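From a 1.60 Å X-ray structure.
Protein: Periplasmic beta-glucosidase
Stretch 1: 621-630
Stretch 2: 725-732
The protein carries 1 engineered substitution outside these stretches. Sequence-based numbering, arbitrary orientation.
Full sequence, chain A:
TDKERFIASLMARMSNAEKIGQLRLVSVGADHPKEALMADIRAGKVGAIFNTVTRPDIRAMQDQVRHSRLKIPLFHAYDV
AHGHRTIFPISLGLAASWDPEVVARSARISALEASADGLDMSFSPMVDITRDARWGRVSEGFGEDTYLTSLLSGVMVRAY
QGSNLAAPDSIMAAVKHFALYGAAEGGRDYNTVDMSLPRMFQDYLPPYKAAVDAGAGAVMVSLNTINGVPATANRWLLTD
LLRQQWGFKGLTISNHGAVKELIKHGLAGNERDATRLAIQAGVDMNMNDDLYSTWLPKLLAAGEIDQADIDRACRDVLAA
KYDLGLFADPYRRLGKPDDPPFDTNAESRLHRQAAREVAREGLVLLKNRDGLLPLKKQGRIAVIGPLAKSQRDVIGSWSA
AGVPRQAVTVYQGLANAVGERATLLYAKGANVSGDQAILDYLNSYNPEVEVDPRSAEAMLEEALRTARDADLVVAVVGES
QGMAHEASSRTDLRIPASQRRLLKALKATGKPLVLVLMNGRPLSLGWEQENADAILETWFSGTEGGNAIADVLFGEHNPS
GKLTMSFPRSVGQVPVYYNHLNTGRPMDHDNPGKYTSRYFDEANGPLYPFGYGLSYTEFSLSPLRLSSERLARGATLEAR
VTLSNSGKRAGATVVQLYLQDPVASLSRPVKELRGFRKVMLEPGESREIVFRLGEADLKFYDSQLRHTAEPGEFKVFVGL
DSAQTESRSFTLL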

ATOM      1  N   LEU A 621      15.141  20.245  27.066  1.00 19.63           N
ATOM      2  CA  LEU A 621      13.807  20.180  27.713  1.00 18.21           C
ATOM      3  C   LEU A 621      14.009  19.662  29.129  1.00 20.42           C
ATOM      4  O   LEU A 621      14.795  18.722  29.334  1.00 19.55           O
ATOM      5  CB  LEU A 621      12.833  19.260  26.971  1.00 18.21           C
ATOM      6  CG  LEU A 621      12.299  19.766  25.637  1.00 17.59           C
ATOM      7  CD1 LEU A 621      11.614  18.688  24.840  1.00 20.98           C
ATOM      8  CD2 LEU A 621      11.325  20.886  25.879  1.00 19.61           C
ATOM      9  N   SER A 622      13.349  20.298  30.084  1.00 19.88           N
ATOM     10  CA  SER A 622      13.298  19.819  31.473  1.00 20.23           C
ATOM     11  C   SER A 622      12.390  18.598  31.496  1.00 21.08           C
ATOM     12  O   SER A 622      11.700  18.290  30.520  1.00 19.00           O
ATOM     13  CB  SER A 622      12.804  20.907  32.379  1.00 21.43           C
ATOM     14  OG  SER A 622      11.421  21.182  32.174  1.00 21.66           O
ATOM     15  N   PRO A 623      12.334  17.875  32.632  1.00 18.46           N
ATOM     16  CA  PRO A 623      11.487  16.693  32.714  1.00 19.45           C
ATOM     17  C   PRO A 623      10.026  17.078  32.540  1.00 19.02           C
ATOM     18  O   PRO A 623       9.583  18.125  33.024  1.00 22.30           O
ATOM     19  CB  PRO A 623      11.747  16.180  34.139  1.00 21.37           C
ATOM     20  CG  PRO A 623      13.083  16.746  34.487  1.00 21.98           C
ATOM     21  CD  PRO A 623      13.099  18.122  33.875  1.00 20.94           C
ATOM     22  N   LEU A 624       9.285  16.205  31.866  1.00 19.65           N
ATOM     23  CA  LEU A 624       7.852  16.414  31.692  1.00 18.54           C
ATOM     24  C   LEU A 624       7.135  16.205  33.029  1.00 20.12           C
ATOM     25  O   LEU A 624       7.430  15.212  33.708  1.00 20.58           O
ATOM     26  CB  LEU A 624       7.355  15.385  30.679  1.00 19.70           C
ATOM     27  CG  LEU A 624       5.851  15.361  30.468  1.00 19.22           C
ATOM     28  CD1 LEU A 624       5.303  16.659  29.932  1.00 19.99           C
ATOM     29  CD2 LEU A 624       5.486  14.202  29.565  1.00 19.56           C
ATOM     30  N   ARG A 625       6.248  17.119  33.351  1.00 20.09           N
ATOM     31  CA  ARG A 625       5.428  17.019  34.583  1.00 26.03           C
ATOM     32  C   ARG A 625       3.954  17.194  34.225  1.00 20.79           C
ATOM     33  O   ARG A 625       3.589  18.160  33.544  1.00 24.14           O
ATOM     34  CB  ARG A 625       5.958  18.045  35.591  1.00 27.46           C
ATOM     35  CG  ARG A 625       7.398  17.774  36.043  1.00 33.72           C
ATOM     36  CD  ARG A 625       7.549  16.532  36.930  1.00 38.75           C
ATOM     37  NE  ARG A 625       8.903  16.221  37.432  1.00 42.69           N
ATOM     38  CZ  ARG A 625       9.690  15.211  37.007  1.00 44.63           C
ATOM     39  NH1 ARG A 625       9.294  14.400  36.031  1.00 45.82           N
ATOM     40  NH2 ARG A 625      10.890  15.019  37.548  1.00 41.70           N
ATOM     41  N   LEU A 626       3.093  16.308  34.736  1.00 20.05           N
ATOM     42  CA  LEU A 626       1.638  16.433  34.567  1.00 20.97           C
ATOM     43  C   LEU A 626       1.039  17.018  35.854  1.00 22.46           C
ATOM     44  O   LEU A 626       1.562  16.703  36.938  1.00 23.41           O
ATOM     45  CB  LEU A 626       1.035  15.059  34.281  1.00 18.54           C
ATOM     46  CG  LEU A 626       1.626  14.305  33.103  1.00 19.78           C
ATOM     47  CD1 LEU A 626       0.865  12.995  32.884  1.00 19.96           C
ATOM     48  CD2 LEU A 626       1.583  15.167  31.850  1.00 20.66           C
ATOM     49  N   SER A 627      -0.034  17.777  35.715  1.00 23.14           N
ATOM     50  CA  SER A 627      -0.692  18.497  36.835  1.00 26.13           C
ATOM     51  C   SER A 627      -1.368  17.485  37.775  1.00 27.05           C
ATOM     52  O   SER A 627      -1.552  17.817  38.944  1.00 27.38           O
ATOM     53  CB  SER A 627      -1.667  19.513  36.353  1.00 22.54           C
ATOM     54  OG  SER A 627      -2.634  18.926  35.546  1.00 25.54           O
ATOM     55  N   SER A 628      -1.714  16.286  37.305  1.00 24.60           N
ATOM     56  CA  SER A 628      -2.185  15.212  38.201  1.00 26.65           C
ATOM     57  C   SER A 628      -2.029  13.847  37.541  1.00 26.29           C
ATOM     58  O   SER A 628      -1.807  13.774  36.328  1.00 24.71           O
ATOM     59  CB  SER A 628      -3.598  15.434  38.705  1.00 32.99           C
ATOM     60  OG  SER A 628      -4.579  15.146  37.744  1.00 39.13           O
ATOM     61  N   GLU A 629      -2.175  12.829  38.364  1.00 24.65           N
ATOM     62  CA  GLU A 629      -2.043  11.420  37.955  1.00 27.33           C
ATOM     63  C   GLU A 629      -3.396  10.896  37.500  1.00 25.30           C
ATOM     64  O   GLU A 629      -3.399   9.830  36.907  1.00 21.89           O
ATOM     65  CB  GLU A 629      -1.476  10.612  39.115  1.00 37.94           C
ATOM     66  CG  GLU A 629       0.011  10.868  39.326  1.00 48.46           C
ATOM     67  CD  GLU A 629       0.741   9.878  40.226  1.00 56.78           C
ATOM     68  OE1 GLU A 629       0.396   8.659  40.202  1.00 62.74           O
ATOM     69  OE2 GLU A 629       1.674  10.321  40.939  1.00 64.73           O
ATOM     70  N   ARG A 630      -4.478  11.620  37.797  1.00 24.88           N
ATOM     71  CA  ARG A 630      -5.851  11.177  37.517  1.00 23.75           C
ATOM     72  C   ARG A 630      -6.584  12.325  36.861  1.00 25.29           C
ATOM     73  O   ARG A 630      -6.319  13.490  37.216  1.00 28.96           O
ATOM     74  CB  ARG A 630      -6.499  10.741  38.827  1.00 29.47           C
ATOM     75  CG  ARG A 630      -5.898   9.461  39.369  1.00 35.26           C
ATOM     76  CD  ARG A 630      -6.218   9.303  40.846  1.00 45.54           C
ATOM     77  NE  ARG A 630      -7.159   8.212  40.973  1.00 55.57           N
ATOM     78  CZ  ARG A 630      -8.083   8.092  41.917  1.00 67.56           C
ATOM     79  NH1 ARG A 630      -8.895   7.045  41.886  1.00 74.43           N
ATOM     80  NH2 ARG A 630      -8.214   9.007  42.870  1.00 67.54           N
TER
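Stretch 2, residues 725-732: TESRSFTL

The firmest link is between backbones: Thr-731 N donates to Glu-629 O at 2.9 Å, and at this end Arg-630 pairs with Thr-731 as a parallel beta bridge, their CA atoms 4.8 Å apart. Arg-630 CA also lies 3.3 Å from Thr-731 O, a CA-H...O contact. At the other end a side chain does the backbone's work: Glu-726 extends its carboxylate so that OE2 accepts from Leu-624 N at 3.3 Å.

Stretch 2 is an extended strand running nearly parallel to stretch 1, 15° apart end to end. Stretch 1 is mostly loop, with a short strand at 625-626, and away from the bridge the backbones stand farther apart, with 6.9 Å between Leu-624 CA and Arg-728 CA. Water fills part of this space: one accepts from both Leu-626 N and Arg-728 NE (3.1 Å each), and another donates to Ser-628 O (3.1 Å) and Ser-729 O (2.6 Å).

The long side chain of Arg-728 suits the gap. Its methylenes pack on Leu-624, CG lying 3.8 Å from Leu-624 CD2, while Arg-625 NH1 sits over one face of its guanidinium, 3.9 Å from Arg-728 NH1; the charges are alike, so this approach is no salt bridge. Arg-625 NH1 also donates to Leu-624 O at 3.1 Å. Leu-626, pointing toward stretch 2, offers apolar bulk: its CD1 lies 3.9 Å from Arg-728 CB and 4.1 Å from Phe-730 CD1.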

ATOM      1  N   THR A 725      11.570  11.425  22.479  1.00 16.77           N
ATOM      2  CA  THR A 725      10.587  11.866  23.488  1.00 16.16           C
ATOM      3  C   THR A 725      10.817  11.165  24.820  1.00 17.36           C
ATOM      4  O   THR A 725      11.657  10.203  24.930  1.00 18.79           O
ATOM      5  CB  THR A 725       9.153  11.552  23.048  1.00 15.99           C
ATOM      6  OG1 THR A 725       8.995  10.142  22.904  1.00 18.52           O
ATOM      7  CG2 THR A 725       8.758  12.227  21.749  1.00 16.13           C
ATOM      8  N   GLU A 726      10.120  11.670  25.819  1.00 17.52           N
ATOM      9  CA  GLU A 726       9.943  10.906  27.074  1.00 19.70           C
ATOM     10  C   GLU A 726       8.482  11.004  27.458  1.00 19.45           C
ATOM     11  O   GLU A 726       7.766  11.946  26.980  1.00 16.59           O
ATOM     12  CB  GLU A 726      10.848  11.421  28.170  1.00 21.57           C
ATOM     13  CG  GLU A 726      10.527  12.813  28.591  1.00 21.70           C
ATOM     14  CD  GLU A 726      11.640  13.443  29.399  1.00 26.67           C
ATOM     15  OE1 GLU A 726      12.804  13.354  28.955  1.00 27.00           O
ATOM     16  OE2 GLU A 726      11.304  14.085  30.403  1.00 27.04           O
ATOM     17  N   SER A 727       8.062  10.061  28.304  1.00 19.59           N
ATOM     18  CA  SER A 727       6.636   9.995  28.673  1.00 17.79           C
ATOM     19  C   SER A 727       6.369  10.028  30.164  1.00 18.91           C
ATOM     20  O   SER A 727       7.240   9.675  30.982  1.00 18.92           O
ATOM     21  CB  SER A 727       5.940   8.858  28.030  1.00 21.28           C
ATOM     22  OG  SER A 727       6.303   7.641  28.574  1.00 25.11           O
ATOM     23  N   ARG A 728       5.184  10.530  30.478  1.00 16.26           N
ATOM     24  CA  ARG A 728       4.561  10.332  31.812  1.00 17.09           C
ATOM     25  C   ARG A 728       3.135   9.871  31.596  1.00 17.18           C
ATOM     26  O   ARG A 728       2.536  10.208  30.557  1.00 18.17           O
ATOM     27  CB  ARG A 728       4.492  11.645  32.581  1.00 19.80           C
ATOM     28  CG  ARG A 728       5.850  12.269  32.842  1.00 27.02           C
ATOM     29  CD  ARG A 728       6.663  11.415  33.759  1.00 30.16           C
ATOM     30  NE  ARG A 728       6.447  11.796  35.128  1.00 42.54           N
ATOM     31  CZ  ARG A 728       7.078  11.217  36.158  1.00 51.02           C
ATOM     32  NH1 ARG A 728       6.855  11.627  37.399  1.00 51.46           N
ATOM     33  NH2 ARG A 728       7.911  10.212  35.945  1.00 50.37           N
ATOM     34  N   SER A 729       2.588   9.159  32.570  1.00 16.96           N
ATOM     35  CA  SER A 729       1.242   8.587  32.425  1.00 16.67           C
ATOM     36  C   SER A 729       0.237   9.264  33.353  1.00 17.31           C
ATOM     37  O   SER A 729       0.621   9.736  34.415  1.00 17.54           O
ATOM     38  CB  SER A 729       1.250   7.110  32.657  1.00 17.35           C
ATOM     39  OG  SER A 729       1.999   6.509  31.608  1.00 21.03           O
ATOM     40  N   PHE A 730      -1.011   9.258  32.933  1.00 17.05           N
ATOM     41  CA  PHE A 730      -2.130   9.561  33.847  1.00 15.66           C
ATOM     42  C   PHE A 730      -3.229   8.544  33.596  1.00 16.98           C
ATOM     43  O   PHE A 730      -3.220   7.807  32.612  1.00 16.97           O
ATOM     44  CB  PHE A 730      -2.605  10.995  33.691  1.00 15.76           C
ATOM     45  CG  PHE A 730      -3.325  11.274  32.398  1.00 16.24           C
ATOM     46  CD1 PHE A 730      -2.608  11.648  31.274  1.00 16.38           C
ATOM     47  CD2 PHE A 730      -4.700  11.191  32.301  1.00 15.54           C
ATOM     48  CE1 PHE A 730      -3.253  11.907  30.084  1.00 16.46           C
ATOM     49  CE2 PHE A 730      -5.342  11.439  31.104  1.00 16.47           C
ATOM     50  CZ  PHE A 730      -4.605  11.805  29.997  1.00 15.82           C
ATOM     51  N   THR A 731      -4.196   8.513  34.494  1.00 15.84           N
ATOM     52  CA  THR A 731      -5.366   7.652  34.365  1.00 17.32           C
ATOM     53  C   THR A 731      -6.622   8.498  34.193  1.00 19.25           C
ATOM     54  O   THR A 731      -6.867   9.408  34.986  1.00 19.58           O
ATOM     55  CB  THR A 731      -5.509   6.763  35.600  1.00 20.18           C
ATOM     56  OG1 THR A 731      -4.352   5.949  35.724  1.00 22.83           O
ATOM     57  CG2 THR A 731      -6.717   5.875  35.504  1.00 21.53           C
ATOM     58  N   LEU A 732      -7.381   8.225  33.137  1.00 17.44           N
ATOM     59  CA  LEU A 732      -8.729   8.807  32.957  1.00 17.11           C
ATOM     60  C   LEU A 732      -9.679   7.966  33.797  1.00 18.68           C
ATOM     61  O   LEU A 732      -9.683   6.712  33.658  1.00 18.48           O
ATOM     62  CB  LEU A 732      -9.139   8.741  31.486  1.00 18.96           C
ATOM     63  CG  LEU A 732     -10.499   9.322  31.141  1.00 19.50           C
ATOM     64  CD1 LEU A 732     -10.509  10.827  31.390  1.00 20.61           C
ATOM     65  CD2 LEU A 732     -10.862   9.012  29.698  1.00 21.51           C
TER
HETATM   66  O   HOH W   1      10.929  16.332  28.845  1.00 26.53           O
HETATM   67  O   HOH W   2       4.270  13.763  36.114  1.00 27.04           O
HETATM   68  O   HOH W   3       0.493  11.692  36.136  1.00 50.04           O